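Local atomic coordinates of UTP-glucose-1-phosphate uridylyltransferase 2 (Trypanosoma brucei, PDB entry 3GUE), a protein that probably catalyses the reversible transfer of a uridylyl group from UTP to alpha-D-glucose 1-phosphate, giving UDP-glucose and diphosphate. Residues L16-A21 with T183-P188; E26-I31 with M161-P166; T226-L231 with R369-P374. All blocks are in the same frame, centred on the assembly; numbering follows the deposited sequence. Where two conformers were deposited one is given.

Contact 1: L16-A21 with T183-P188. With UPG (uridine-5'-diphosphate-glucose), chain C.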
loop_
_atom_site.group_PDB
_atom_site.type_symbol
_atom_site.label_atom_id
_atom_site.label_comp_id
_atom_site.label_asym_id
_atom_site.label_seq_id
_atom_site.Cartn_x
_atom_site.Cartn_y
_atom_site.Cartn_z
ATOM N N LEU A 16 0.893 20.700 18.622
ATOM C CA LEU A 16 -0.243 21.518 18.161
ATOM C C LEU A 16 0.261 22.732 17.434
ATOM O O LEU A 16 -0.180 23.019 16.312
ATOM C CB LEU A 16 -1.145 21.925 19.340
ATOM C CG LEU A 16 -2.393 22.772 19.071
ATOM C CD1 LEU A 16 -3.324 22.624 20.241
ATOM C CD2 LEU A 16 -2.046 24.267 18.867
ATOM N N GLU A 17 1.204 23.435 18.075
ATOM C CA GLU A 17 1.725 24.689 17.580
ATOM C C GLU A 17 2.538 24.487 16.328
ATOM O O GLU A 17 2.419 25.267 15.397
ATOM C CB GLU A 17 2.538 25.423 18.670
ATOM C CG GLU A 17 1.676 26.110 19.732
ATOM C CD GLU A 17 2.457 26.748 20.898
ATOM O OE1 GLU A 17 3.681 26.536 21.046
ATOM O OE2 GLU A 17 1.811 27.477 21.682
ATOM N N LYS A 18 3.355 23.428 16.299
ATOM C CA LYS A 18 4.146 23.090 15.118
ATOM C C LYS A 18 3.251 22.729 13.920
ATOM O O LYS A 18 3.590 23.054 12.777
ATOM C CB LYS A 18 5.090 21.917 15.428
ATOM C CG LYS A 18 6.044 21.540 14.295
ATOM C CD LYS A 18 7.058 20.480 14.725
ATOM C CE LYS A 18 8.304 20.482 13.811
ATOM N NZ LYS A 18 9.334 19.571 14.416
ATOM N N MET A 19 2.138 22.030 14.175
ATOM C CA MET A 19 1.186 21.671 13.108
ATOM C C MET A 19 0.461 22.894 12.550
ATOM O O MET A 19 0.377 23.095 11.328
ATOM C CB MET A 19 0.184 20.607 13.579
ATOM C CG MET A 19 0.827 19.229 13.795
ATOM S SD MET A 19 -0.197 17.993 14.597
ATOM C CE MET A 19 -1.037 17.276 13.216
ATOM N N GLN A 20 -0.054 23.714 13.447
ATOM C CA GLN A 20 -0.681 24.970 13.062
ATOM C C GLN A 20 0.301 25.899 12.308
ATOM O O GLN A 20 -0.098 26.608 11.380
ATOM C CB GLN A 20 -1.257 25.668 14.292
ATOM C CG GLN A 20 -2.472 25.001 14.902
ATOM C CD GLN A 20 -3.056 25.818 16.052
ATOM O OE1 GLN A 20 -2.427 26.749 16.549
ATOM N NE2 GLN A 20 -4.252 25.465 16.483
ATOM N N ALA A 21 1.584 25.886 12.686
ATOM C CA ALA A 21 2.601 26.719 11.998
ATOM C C ALA A 21 2.842 26.281 10.552
ATOM O O ALA A 21 3.288 27.072 9.726
ATOM C CB ALA A 21 3.917 26.713 12.761
ATOM N N THR A 183 12.808 18.296 6.887
ATOM C CA THR A 183 11.867 17.459 6.141
ATOM C C THR A 183 11.644 16.095 6.841
ATOM O O THR A 183 10.538 15.590 6.857
ATOM C CB THR A 183 12.387 17.331 4.674
ATOM O OG1 THR A 183 12.288 18.613 4.026
ATOM C CG2 THR A 183 11.660 16.288 3.862
ATOM N N CYS A 184 12.691 15.543 7.459
ATOM C CA CYS A 184 12.610 14.307 8.240
ATOM C C CYS A 184 11.784 14.418 9.522
ATOM O O CYS A 184 11.541 13.383 10.154
ATOM C CB CYS A 184 14.006 13.790 8.613
ATOM S SG CYS A 184 14.998 13.249 7.196
ATOM N N GLU A 185 11.371 15.643 9.900
ATOM C CA GLU A 185 10.588 15.911 11.129
ATOM C C GLU A 185 9.082 15.556 11.001
ATOM O O GLU A 185 8.323 15.622 11.983
ATOM C CB GLU A 185 10.735 17.379 11.555
ATOM C CG GLU A 185 12.177 17.824 11.933
ATOM C CD GLU A 185 12.332 19.334 12.163
ATOM O OE1 GLU A 185 11.337 20.102 12.073
ATOM O OE2 GLU A 185 13.473 19.755 12.426
ATOM N N TRP A 186 8.671 15.196 9.785
ATOM C CA TRP A 186 7.266 15.041 9.421
ATOM C C TRP A 186 7.016 13.711 8.724
ATOM O O TRP A 186 7.898 13.246 8.008
ATOM C CB TRP A 186 6.881 16.136 8.423
ATOM C CG TRP A 186 6.911 17.461 9.011
ATOM C CD1 TRP A 186 7.970 18.333 9.032
ATOM C CD2 TRP A 186 5.835 18.108 9.688
ATOM N NE1 TRP A 186 7.606 19.487 9.677
ATOM C CE2 TRP A 186 6.304 19.380 10.091
ATOM C CE3 TRP A 186 4.512 17.736 9.990
ATOM C CZ2 TRP A 186 5.508 20.283 10.793
ATOM C CZ3 TRP A 186 3.717 18.625 10.690
ATOM C CH2 TRP A 186 4.215 19.910 11.067
ATOM N N VAL A 187 5.818 13.147 8.903
ATOM C CA VAL A 187 5.312 12.021 8.054
ATOM C C VAL A 187 3.832 12.157 7.724
ATOM O O VAL A 187 3.079 12.597 8.578
ATOM C CB VAL A 187 5.453 10.635 8.709
ATOM C CG1 VAL A 187 6.832 10.090 8.499
ATOM C CG2 VAL A 187 5.070 10.668 10.187
ATOM N N PRO A 188 3.414 11.714 6.507
ATOM C CA PRO A 188 1.978 11.581 6.201
ATOM C C PRO A 188 1.405 10.562 7.196
ATOM O O PRO A 188 2.089 9.575 7.493
ATOM C CB PRO A 188 1.961 11.012 4.766
ATOM C CG PRO A 188 3.323 10.404 4.565
ATOM C CD PRO A 188 4.247 11.295 5.364
HETATM N N1 UPG C . 0.313 5.866 1.351
HETATM C C2 UPG C . -0.323 7.123 1.344
HETATM N N3 UPG C . -0.274 7.865 2.511
HETATM C C4 UPG C . 0.354 7.432 3.654
HETATM C C5 UPG C . 0.972 6.175 3.676
HETATM C C6 UPG C . 0.955 5.381 2.534
HETATM O O2 UPG C . -0.894 7.620 0.361
HETATM O O4 UPG C . 0.347 8.188 4.635
HETATM C C1C UPG C . 0.287 5.018 0.115
HETATM C C2C UPG C . 1.574 4.374 -0.409
HETATM O O2C UPG C . 2.335 5.310 -1.185
HETATM C C3C UPG C . 0.978 3.287 -1.300
HETATM C C4C UPG C . -0.221 2.822 -0.489
HETATM O O4C UPG C . -0.562 3.899 0.424
HETATM O O3C UPG C . 0.496 3.884 -2.502
HETATM C C5C UPG C . 0.117 1.562 0.374
HETATM O O5C UPG C . 1.033 1.810 1.406
HETATM P PA UPG C . 2.196 0.749 1.759
HETATM O O1A UPG C . 2.801 0.393 0.444
HETATM O O2A UPG C . 3.059 1.225 2.846
HETATM O O3A UPG C . 1.318 -0.551 2.259
HETATM P PB UPG C . 0.830 -0.890 3.773
HETATM O O1B UPG C . 0.129 0.292 4.304
HETATM O O2B UPG C . 1.932 -1.518 4.568
HETATM O O3B UPG C . -0.165 -2.103 3.437
HETATM C "C1'" UPG C . -1.382 -1.827 2.651
HETATM C "C2'" UPG C . -2.600 -2.209 3.481
HETATM C "C3'" UPG C . -2.457 -3.679 3.857
HETATM C "C4'" UPG C . -2.410 -4.520 2.571
HETATM C "C5'" UPG C . -1.243 -4.051 1.665
HETATM C "C6'" UPG C . -1.374 -4.640 0.285
HETATM O "O2'" UPG C . -2.686 -1.415 4.678
HETATM O "O3'" UPG C . -3.523 -4.043 4.717
HETATM O "O4'" UPG C . -2.258 -5.897 2.879
HETATM O "O5'" UPG C . -1.246 -2.613 1.450
HETATM O "O6'" UPG C . -0.126 -4.515 -0.400
HETATM O O HOH W 1 8.491 17.000 14.264
#

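Contact 2: E26-I31 with M161-P166. With UPG (uridine-5'-diphosphate-glucose), chain C.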
loop_
_atom_site.group_PDB
_atom_site.type_symbol
_atom_site.label_atom_id
_atom_site.label_comp_id
_atom_site.label_asym_id
_atom_site.label_seq_id
_atom_site.Cartn_x
_atom_site.Cartn_y
_atom_site.Cartn_z
ATOM N N GLU A 26 -7.190 21.527 10.678
ATOM C CA GLU A 26 -7.739 21.533 12.047
ATOM C C GLU A 26 -8.213 20.171 12.594
ATOM O O GLU A 26 -7.839 19.771 13.709
ATOM C CB GLU A 26 -8.869 22.591 12.130
ATOM C CG GLU A 26 -10.218 22.122 12.742
ATOM C CD GLU A 26 -11.441 22.364 11.826
ATOM O OE1 GLU A 26 -11.372 23.209 10.888
ATOM O OE2 GLU A 26 -12.497 21.711 12.048
ATOM N N LYS A 27 -9.040 19.456 11.835
ATOM C CA LYS A 27 -9.524 18.148 12.299
ATOM C C LYS A 27 -8.405 17.117 12.385
ATOM O O LYS A 27 -8.422 16.285 13.268
ATOM C CB LYS A 27 -10.709 17.632 11.491
ATOM C CG LYS A 27 -12.012 18.338 11.775
ATOM C CD LYS A 27 -12.670 17.923 13.089
ATOM C CE LYS A 27 -14.026 18.609 13.214
ATOM N NZ LYS A 27 -14.625 18.487 14.572
ATOM N N CYS A 28 -7.432 17.187 11.477
ATOM C CA CYS A 28 -6.261 16.295 11.544
ATOM C C CYS A 28 -5.457 16.527 12.842
ATOM O O CYS A 28 -5.050 15.565 13.510
ATOM C CB CYS A 28 -5.370 16.446 10.309
ATOM S SG CYS A 28 -3.754 15.651 10.494
ATOM N N ILE A 29 -5.241 17.795 13.200
ATOM C CA ILE A 29 -4.544 18.141 14.452
ATOM C C ILE A 29 -5.294 17.504 15.634
ATOM O O ILE A 29 -4.702 16.798 16.436
ATOM C CB ILE A 29 -4.354 19.671 14.629
ATOM C CG1 ILE A 29 -3.444 20.233 13.518
ATOM C CG2 ILE A 29 -3.790 19.997 16.043
ATOM C CD1 ILE A 29 -3.471 21.725 13.351
ATOM N N HIS A 30 -6.602 17.726 15.688
ATOM C CA HIS A 30 -7.481 17.155 16.721
ATOM C C HIS A 30 -7.409 15.611 16.831
ATOM O O HIS A 30 -7.246 15.079 17.925
ATOM C CB HIS A 30 -8.913 17.682 16.510
ATOM C CG HIS A 30 -9.956 17.018 17.355
ATOM N ND1 HIS A 30 -11.208 16.705 16.874
ATOM C CD2 HIS A 30 -9.940 16.615 18.647
ATOM C CE1 HIS A 30 -11.915 16.128 17.829
ATOM N NE2 HIS A 30 -11.170 16.066 18.917
ATOM N N ILE A 31 -7.556 14.908 15.706
ATOM C CA ILE A 31 -7.423 13.449 15.654
ATOM C C ILE A 31 -6.008 13.008 16.114
ATOM O O ILE A 31 -5.872 12.073 16.906
ATOM C CB ILE A 31 -7.748 12.903 14.229
ATOM C CG1 ILE A 31 -9.161 13.345 13.784
ATOM C CG2 ILE A 31 -7.573 11.371 14.143
ATOM C CD1 ILE A 31 -9.605 12.793 12.391
ATOM N N MET A 161 -4.490 16.325 -1.665
ATOM C CA MET A 161 -3.363 16.500 -0.768
ATOM C C MET A 161 -3.757 16.052 0.633
ATOM O O MET A 161 -4.702 16.557 1.220
ATOM C CB MET A 161 -2.856 17.966 -0.748
ATOM C CG MET A 161 -1.559 18.131 0.076
ATOM S SD MET A 161 -0.093 17.496 -0.788
ATOM C CE MET A 161 0.062 18.673 -2.099
ATOM N N GLN A 162 -3.035 15.073 1.147
ATOM C CA GLN A 162 -3.297 14.602 2.476
ATOM C C GLN A 162 -2.567 15.489 3.488
ATOM O O GLN A 162 -1.908 16.475 3.134
ATOM C CB GLN A 162 -2.943 13.112 2.619
ATOM C CG GLN A 162 -1.449 12.764 2.626
ATOM C CD GLN A 162 -1.239 11.288 2.935
ATOM O OE1 GLN A 162 -0.704 10.540 2.120
ATOM N NE2 GLN A 162 -1.721 10.858 4.085
ATOM N N ASN A 163 -2.740 15.158 4.751
ATOM C CA ASN A 163 -2.130 15.867 5.843
ATOM C C ASN A 163 -0.715 15.362 6.109
ATOM O O ASN A 163 -0.240 14.417 5.470
ATOM C CB ASN A 163 -2.990 15.669 7.088
ATOM C CG ASN A 163 -4.437 16.092 6.869
ATOM O OD1 ASN A 163 -5.372 15.326 7.133
ATOM N ND2 ASN A 163 -4.627 17.314 6.391
ATOM N N ARG A 164 -0.038 16.072 7.000
ATOM C CA ARG A 164 1.224 15.637 7.606
ATOM C C ARG A 164 1.214 15.871 9.105
ATOM O O ARG A 164 0.533 16.783 9.612
ATOM C CB ARG A 164 2.449 16.286 6.972
ATOM C CG ARG A 164 2.425 17.797 6.856
ATOM C CD ARG A 164 3.790 18.257 6.345
ATOM N NE ARG A 164 4.048 19.673 6.608
ATOM C CZ ARG A 164 5.216 20.266 6.353
ATOM N NH1 ARG A 164 6.216 19.568 5.819
ATOM N NH2 ARG A 164 5.383 21.558 6.615
ATOM N N VAL A 165 1.983 15.031 9.793
ATOM C CA VAL A 165 2.012 15.007 11.238
ATOM C C VAL A 165 3.484 14.950 11.690
ATOM O O VAL A 165 4.329 14.389 11.000
ATOM C CB VAL A 165 1.118 13.833 11.852
ATOM C CG1 VAL A 165 -0.295 13.832 11.266
ATOM C CG2 VAL A 165 1.722 12.471 11.676
ATOM N N PRO A 166 3.813 15.557 12.838
ATOM C CA PRO A 166 5.229 15.400 13.191
ATOM C C PRO A 166 5.543 14.010 13.743
ATOM O O PRO A 166 4.673 13.365 14.346
ATOM C CB PRO A 166 5.424 16.477 14.279
ATOM C CG PRO A 166 4.116 16.579 14.943
ATOM C CD PRO A 166 3.082 16.373 13.836
HETATM N N1 UPG C . 0.313 5.866 1.351
HETATM C C2 UPG C . -0.323 7.123 1.344
HETATM N N3 UPG C . -0.274 7.865 2.511
HETATM C C4 UPG C . 0.354 7.432 3.654
HETATM C C5 UPG C . 0.972 6.175 3.676
HETATM C C6 UPG C . 0.955 5.381 2.534
HETATM O O2 UPG C . -0.894 7.620 0.361
HETATM O O4 UPG C . 0.347 8.188 4.635
HETATM C C1C UPG C . 0.287 5.018 0.115
HETATM C C2C UPG C . 1.574 4.374 -0.409
HETATM O O2C UPG C . 2.335 5.310 -1.185
HETATM C C3C UPG C . 0.978 3.287 -1.300
HETATM C C4C UPG C . -0.221 2.822 -0.489
HETATM O O4C UPG C . -0.562 3.899 0.424
HETATM O O3C UPG C . 0.496 3.884 -2.502
HETATM C C5C UPG C . 0.117 1.562 0.374
HETATM O O5C UPG C . 1.033 1.810 1.406
HETATM P PA UPG C . 2.196 0.749 1.759
HETATM O O1A UPG C . 2.801 0.393 0.444
HETATM O O2A UPG C . 3.059 1.225 2.846
HETATM O O3A UPG C . 1.318 -0.551 2.259
HETATM P PB UPG C . 0.830 -0.890 3.773
HETATM O O1B UPG C . 0.129 0.292 4.304
HETATM O O2B UPG C . 1.932 -1.518 4.568
HETATM O O3B UPG C . -0.165 -2.103 3.437
HETATM C "C1'" UPG C . -1.382 -1.827 2.651
HETATM C "C2'" UPG C . -2.600 -2.209 3.481
HETATM C "C3'" UPG C . -2.457 -3.679 3.857
HETATM C "C4'" UPG C . -2.410 -4.520 2.571
HETATM C "C5'" UPG C . -1.243 -4.051 1.665
HETATM C "C6'" UPG C . -1.374 -4.640 0.285
HETATM O "O2'" UPG C . -2.686 -1.415 4.678
HETATM O "O3'" UPG C . -3.523 -4.043 4.717
HETATM O "O4'" UPG C . -2.258 -5.897 2.879
HETATM O "O5'" UPG C . -1.246 -2.613 1.450
HETATM O "O6'" UPG C . -0.126 -4.515 -0.400
#

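Contact 3: T226-L231 with R369-P374. With UPG (uridine-5'-diphosphate-glucose), chain C.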
loop_
_atom_site.group_PDB
_atom_site.type_symbol
_atom_site.label_atom_id
_atom_site.label_comp_id
_atom_site.label_asym_id
_atom_site.label_seq_id
_atom_site.Cartn_x
_atom_site.Cartn_y
_atom_site.Cartn_z
ATOM N N THR A 226 -8.260 -3.295 -10.441
ATOM C CA THR A 226 -9.215 -3.081 -11.519
ATOM C C THR A 226 -10.557 -2.596 -10.961
ATOM O O THR A 226 -11.064 -3.104 -9.952
ATOM C CB THR A 226 -9.369 -4.363 -12.461
ATOM O OG1 THR A 226 -10.132 -4.037 -13.620
ATOM C CG2 THR A 226 -10.053 -5.553 -11.746
ATOM N N LEU A 227 -11.120 -1.590 -11.606
ATOM C CA LEU A 227 -12.507 -1.255 -11.356
ATOM C C LEU A 227 -13.396 -2.364 -11.987
ATOM O O LEU A 227 -13.483 -2.485 -13.211
ATOM C CB LEU A 227 -12.810 0.120 -11.936
ATOM C CG LEU A 227 -14.057 0.759 -11.321
ATOM C CD1 LEU A 227 -13.937 2.288 -11.234
ATOM C CD2 LEU A 227 -15.321 0.339 -12.027
ATOM N N ASP A 228 -14.018 -3.192 -11.150
ATOM C CA ASP A 228 -14.899 -4.281 -11.631
ATOM C C ASP A 228 -16.323 -3.798 -11.491
ATOM O O ASP A 228 -16.830 -3.699 -10.371
ATOM C CB ASP A 228 -14.700 -5.546 -10.790
ATOM C CG ASP A 228 -15.482 -6.765 -11.318
ATOM O OD1 ASP A 228 -16.502 -6.654 -12.041
ATOM O OD2 ASP A 228 -15.052 -7.883 -10.981
ATOM N N VAL A 229 -16.970 -3.457 -12.600
ATOM C CA VAL A 229 -18.366 -3.014 -12.505
ATOM C C VAL A 229 -19.308 -4.111 -11.907
ATOM O O VAL A 229 -20.263 -3.778 -11.205
ATOM C CB VAL A 229 -18.896 -2.399 -13.829
ATOM C CG1 VAL A 229 -20.314 -1.828 -13.645
ATOM C CG2 VAL A 229 -17.944 -1.309 -14.338
ATOM N N ARG A 230 -19.000 -5.395 -12.122
ATOM C CA ARG A 230 -19.817 -6.503 -11.549
ATOM C C ARG A 230 -19.688 -6.627 -10.001
ATOM O O ARG A 230 -20.610 -7.091 -9.328
ATOM C CB ARG A 230 -19.547 -7.853 -12.261
ATOM C CG ARG A 230 -19.769 -7.815 -13.791
ATOM C CD ARG A 230 -19.796 -9.225 -14.443
ATOM N NE ARG A 230 -18.450 -9.765 -14.646
ATOM C CZ ARG A 230 -17.889 -10.017 -15.832
ATOM N NH1 ARG A 230 -18.557 -9.801 -16.973
ATOM N NH2 ARG A 230 -16.643 -10.495 -15.879
ATOM N N LEU A 231 -18.558 -6.189 -9.460
ATOM C CA LEU A 231 -18.355 -6.120 -8.016
ATOM C C LEU A 231 -18.984 -4.852 -7.473
ATOM O O LEU A 231 -19.579 -4.825 -6.385
ATOM C CB LEU A 231 -16.881 -6.120 -7.688
ATOM C CG LEU A 231 -16.499 -6.240 -6.207
ATOM C CD1 LEU A 231 -17.190 -7.434 -5.474
ATOM C CD2 LEU A 231 -14.984 -6.331 -6.105
ATOM N N ARG A 369 -5.847 -13.624 -7.583
ATOM C CA ARG A 369 -4.546 -12.984 -7.466
ATOM C C ARG A 369 -4.246 -12.009 -8.598
ATOM O O ARG A 369 -3.412 -11.151 -8.424
ATOM C CB ARG A 369 -3.422 -14.033 -7.376
ATOM C CG ARG A 369 -2.077 -13.450 -6.966
ATOM C CD ARG A 369 -1.772 -13.743 -5.510
ATOM N NE ARG A 369 -0.645 -12.963 -4.997
ATOM C CZ ARG A 369 -0.543 -12.551 -3.728
ATOM N NH1 ARG A 369 -1.520 -12.808 -2.869
ATOM N NH2 ARG A 369 0.495 -11.834 -3.331
ATOM N N GLU A 370 -4.909 -12.094 -9.757
ATOM C CA GLU A 370 -4.492 -11.195 -10.838
ATOM C C GLU A 370 -4.876 -9.720 -10.574
ATOM O O GLU A 370 -4.461 -8.820 -11.303
ATOM C CB GLU A 370 -4.881 -11.724 -12.237
ATOM C CG GLU A 370 -4.464 -13.206 -12.495
ATOM C CD GLU A 370 -2.954 -13.432 -12.646
ATOM O OE1 GLU A 370 -2.399 -12.955 -13.658
ATOM O OE2 GLU A 370 -2.334 -14.115 -11.778
ATOM N N ARG A 371 -5.603 -9.475 -9.487
ATOM C CA ARG A 371 -5.909 -8.098 -9.065
ATOM C C ARG A 371 -4.949 -7.486 -8.044
ATOM O O ARG A 371 -5.213 -6.397 -7.520
ATOM C CB ARG A 371 -7.336 -8.011 -8.514
ATOM C CG ARG A 371 -8.380 -8.404 -9.523
ATOM C CD ARG A 371 -9.746 -8.025 -9.077
ATOM N NE ARG A 371 -10.715 -8.501 -10.055
ATOM C CZ ARG A 371 -12.036 -8.369 -9.943
ATOM N NH1 ARG A 371 -12.574 -7.778 -8.883
ATOM N NH2 ARG A 371 -12.818 -8.862 -10.893
ATOM N N PHE A 372 -3.859 -8.187 -7.749
ATOM C CA PHE A 372 -2.966 -7.828 -6.653
ATOM C C PHE A 372 -1.514 -8.229 -7.028
ATOM O O PHE A 372 -1.183 -9.397 -7.007
ATOM C CB PHE A 372 -3.451 -8.529 -5.355
ATOM C CG PHE A 372 -2.631 -8.214 -4.115
ATOM C CD1 PHE A 372 -2.485 -6.901 -3.663
ATOM C CD2 PHE A 372 -2.061 -9.241 -3.366
ATOM C CE1 PHE A 372 -1.747 -6.619 -2.520
ATOM C CE2 PHE A 372 -1.327 -8.969 -2.207
ATOM C CZ PHE A 372 -1.172 -7.657 -1.778
ATOM N N ALA A 373 -0.715 -7.227 -7.431
ATOM C CA ALA A 373 0.717 -7.316 -7.709
ATOM C C ALA A 373 1.426 -6.267 -6.833
ATOM O O ALA A 373 1.843 -5.215 -7.336
ATOM C CB ALA A 373 1.017 -7.046 -9.203
ATOM N N PRO A 374 1.552 -6.547 -5.523
ATOM C CA PRO A 374 2.060 -5.525 -4.604
ATOM C C PRO A 374 3.572 -5.344 -4.733
ATOM O O PRO A 374 4.304 -6.315 -5.026
ATOM C CB PRO A 374 1.770 -6.136 -3.221
ATOM C CG PRO A 374 1.935 -7.623 -3.456
ATOM C CD PRO A 374 1.259 -7.816 -4.817
HETATM N N1 UPG C . 0.313 5.866 1.351
HETATM C C2 UPG C . -0.323 7.123 1.344
HETATM N N3 UPG C . -0.274 7.865 2.511
HETATM C C4 UPG C . 0.354 7.432 3.654
HETATM C C5 UPG C . 0.972 6.175 3.676
HETATM C C6 UPG C . 0.955 5.381 2.534
HETATM O O2 UPG C . -0.894 7.620 0.361
HETATM O O4 UPG C . 0.347 8.188 4.635
HETATM C C1C UPG C . 0.287 5.018 0.115
HETATM C C2C UPG C . 1.574 4.374 -0.409
HETATM O O2C UPG C . 2.335 5.310 -1.185
HETATM C C3C UPG C . 0.978 3.287 -1.300
HETATM C C4C UPG C . -0.221 2.822 -0.489
HETATM O O4C UPG C . -0.562 3.899 0.424
HETATM O O3C UPG C . 0.496 3.884 -2.502
HETATM C C5C UPG C . 0.117 1.562 0.374
HETATM O O5C UPG C . 1.033 1.810 1.406
HETATM P PA UPG C . 2.196 0.749 1.759
HETATM O O1A UPG C . 2.801 0.393 0.444
HETATM O O2A UPG C . 3.059 1.225 2.846
HETATM O O3A UPG C . 1.318 -0.551 2.259
HETATM P PB UPG C . 0.830 -0.890 3.773
HETATM O O1B UPG C . 0.129 0.292 4.304
HETATM O O2B UPG C . 1.932 -1.518 4.568
HETATM O O3B UPG C . -0.165 -2.103 3.437
HETATM C "C1'" UPG C . -1.382 -1.827 2.651
HETATM C "C2'" UPG C . -2.600 -2.209 3.481
HETATM C "C3'" UPG C . -2.457 -3.679 3.857
HETATM C "C4'" UPG C . -2.410 -4.520 2.571
HETATM C "C5'" UPG C . -1.243 -4.051 1.665
HETATM C "C6'" UPG C . -1.374 -4.640 0.285
HETATM O "O2'" UPG C . -2.686 -1.415 4.678
HETATM O "O3'" UPG C . -3.523 -4.043 4.717
HETATM O "O4'" UPG C . -2.258 -5.897 2.879
HETATM O "O5'" UPG C . -1.246 -2.613 1.450
HETATM O "O6'" UPG C . -0.126 -4.515 -0.400
#

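Contact 1: L16-A21 with T183-P188
K18 meets E185 and W186 across this contact, and M19 follows it along the helix onto the same indole. K18 leaves helix 10-21 with CG anti to the backbone N (chi1 -176°), and its fully extended chain runs past the indole of W186 in the opposite sense to that side chain. CG lies 3.8 Å from W186 CZ2, so the aliphatic part of the lysine passes the rim of the six-membered ring while the ammonium group travels on to the carboxylate. There NZ of K18 forms a salt bridge with OE1 of E185 at 3.1 Å. The two chains cross at about a right angle, and the ammonium stands above the carboxylate plane, 60° out of it. The other oxygen, OE2, accepts from the backbone N of Y178. A water takes a hydrogen bond from NZ of K18 (2.7 Å) and lies 2.7 Å from the carbonyl O of E185, to which it can donate, a possible second link. The backbone of K18 also touches: its O lies in the plane of the indole, at the edge, 3.6 Å from CH2 of W186. M19, buried, sets CA 4.1 Å from CH2 of W186 and CG 4.3 Å from CZ3, and also packs on V165 and P166. W186, on the short edge strand 186-187, suits this place because its long ring spans the gap from the sheet to the helix, and R164 makes a cation-pi contact with it. Two residues along, P188 CB lies 3.3 Å from O4 of the uracil in UDP-glucose. The chemistry is divided: a partly exposed ion pair, with a water beside the ammonium, borders an apolar indole seam through which the N-terminal helix is joined to a strand leading into the nucleotide pocket.

Contact 2: E26-I31 with M161-P166
Van der Waals packing joins C28 to N163 and V165. C28 turns its side chain from helix 26-40 toward the loop; chi1 of 168° swings SG to the side of the carbonyl carbon, and this places the sulfur against the asparagine: SG lies 3.5 Å from CB of N163, and CB of C28 is 3.6 Å from CG of N163. The same sulfur reaches CG1 of V165 at 4.0 Å, an apolar touch at the start of strand 165-169. A small, polarisable thiol fits where a helix comes close to a chain, the CA atoms of C28 and N163 being 7.1 Å apart, and the beta-branched valine suits the strand it opens. C28, I31 and V165 also line a pocket holding a dithiol, probably from the crystallisation liquor, whose hydroxyl O2 is hydrogen-bonded to the carbonyl O of C28.

The loop 162-164 links two sheets: strand 159-161 is an outer strand of the mixed sheet of this GT-A-type nucleotidyltransferase domain, whereas 165-169 belongs to a small antiparallel sheet. Helix 26-40 thus packs on the joint between them.

The hydrogen bonds to the nucleotide come from Q162. There OE1 of Q162 accepts from N3 of the uracil at 2.7 Å, with an N-H...O angle of 150°, while NE2 of Q162 gives a weak bond of 3.4 Å to O4. A carboxamide suits an imide edge, since it carries both an acceptor and a donor. D193 OD2 accepts from both NE2 of Q162 and the backbone N of N163, a second-shell carboxylate that helps fix the amide's rotation.

Contact 3: T226-L231 with R369-P374
R371 reaches across to D228 with its chain extended from CG to NE, and the two side chains meet at about a right angle. The carboxylate and guanidinium planes are turned 67° from each other, so the pair forms no flat, two-pronged bridge; instead OD2 of D228 lies near the guanidinium plane, off the NH1/NH2 end and nearer NH2. This salt bridge is modelled as very short, with NH2 of R371 2.4 Å from OD2 of D228, a length best treated with caution. NH1 forms a salt bridge with E245.

D228 also stands at the N-cap of helix 229-237. A chi1 of -174° sets OD1 against the amides that open the helix, where it accepts weakly from N of R230 at 2.8 Å and from N of L231 at 3.3 Å. One carboxylate therefore serves the helix start through OD1 and the arginine through OD2, a double task suited to a short, anionic aspartate. E65 stands close to OD2, so R371 probably offsets two acids there.

T226 covers one face of the guanidinium, its methyl CG2 3.5 Å from NE of R371, while L231 approaches in the plane at the edge, CD2 4.0 Å from NH1. Methyl groups can border a planar cation closely without competing for its N-H groups.

F372 follows, its ring-edge CE1 3.4 Å from the glucose O6' of UDP-glucose. The contact joins the start of helix 229-237 to the loop between strand 362-366 and helix 378-385, with helix 61-64 touching D228, L231 and R371, and strands 242-248 and 300-309 packing against L231.

From the N terminus, helix 10-21 enters contact 1 and the next helix, 26-40, enters contact 2. Contact 2 closes first, at 161-166, and is nested inside the larger loop that contact 1 closes at 183-188. The two touch: their strands are neighbours in the small antiparallel sheet, where V187 N lies 2.9 Å from V165 O, and M19 packs on I29 and P166. Contact 3 opens afterwards at 226-231 and closes at 369-374, in series with both, joining the start of helix 229-237 to the loop after strand 362-366. Its centre lies about 36 Å from that of contact 1. UDP-glucose lies between, touched at its uracil by contacts 1 and 2, at its glucose by contact 3.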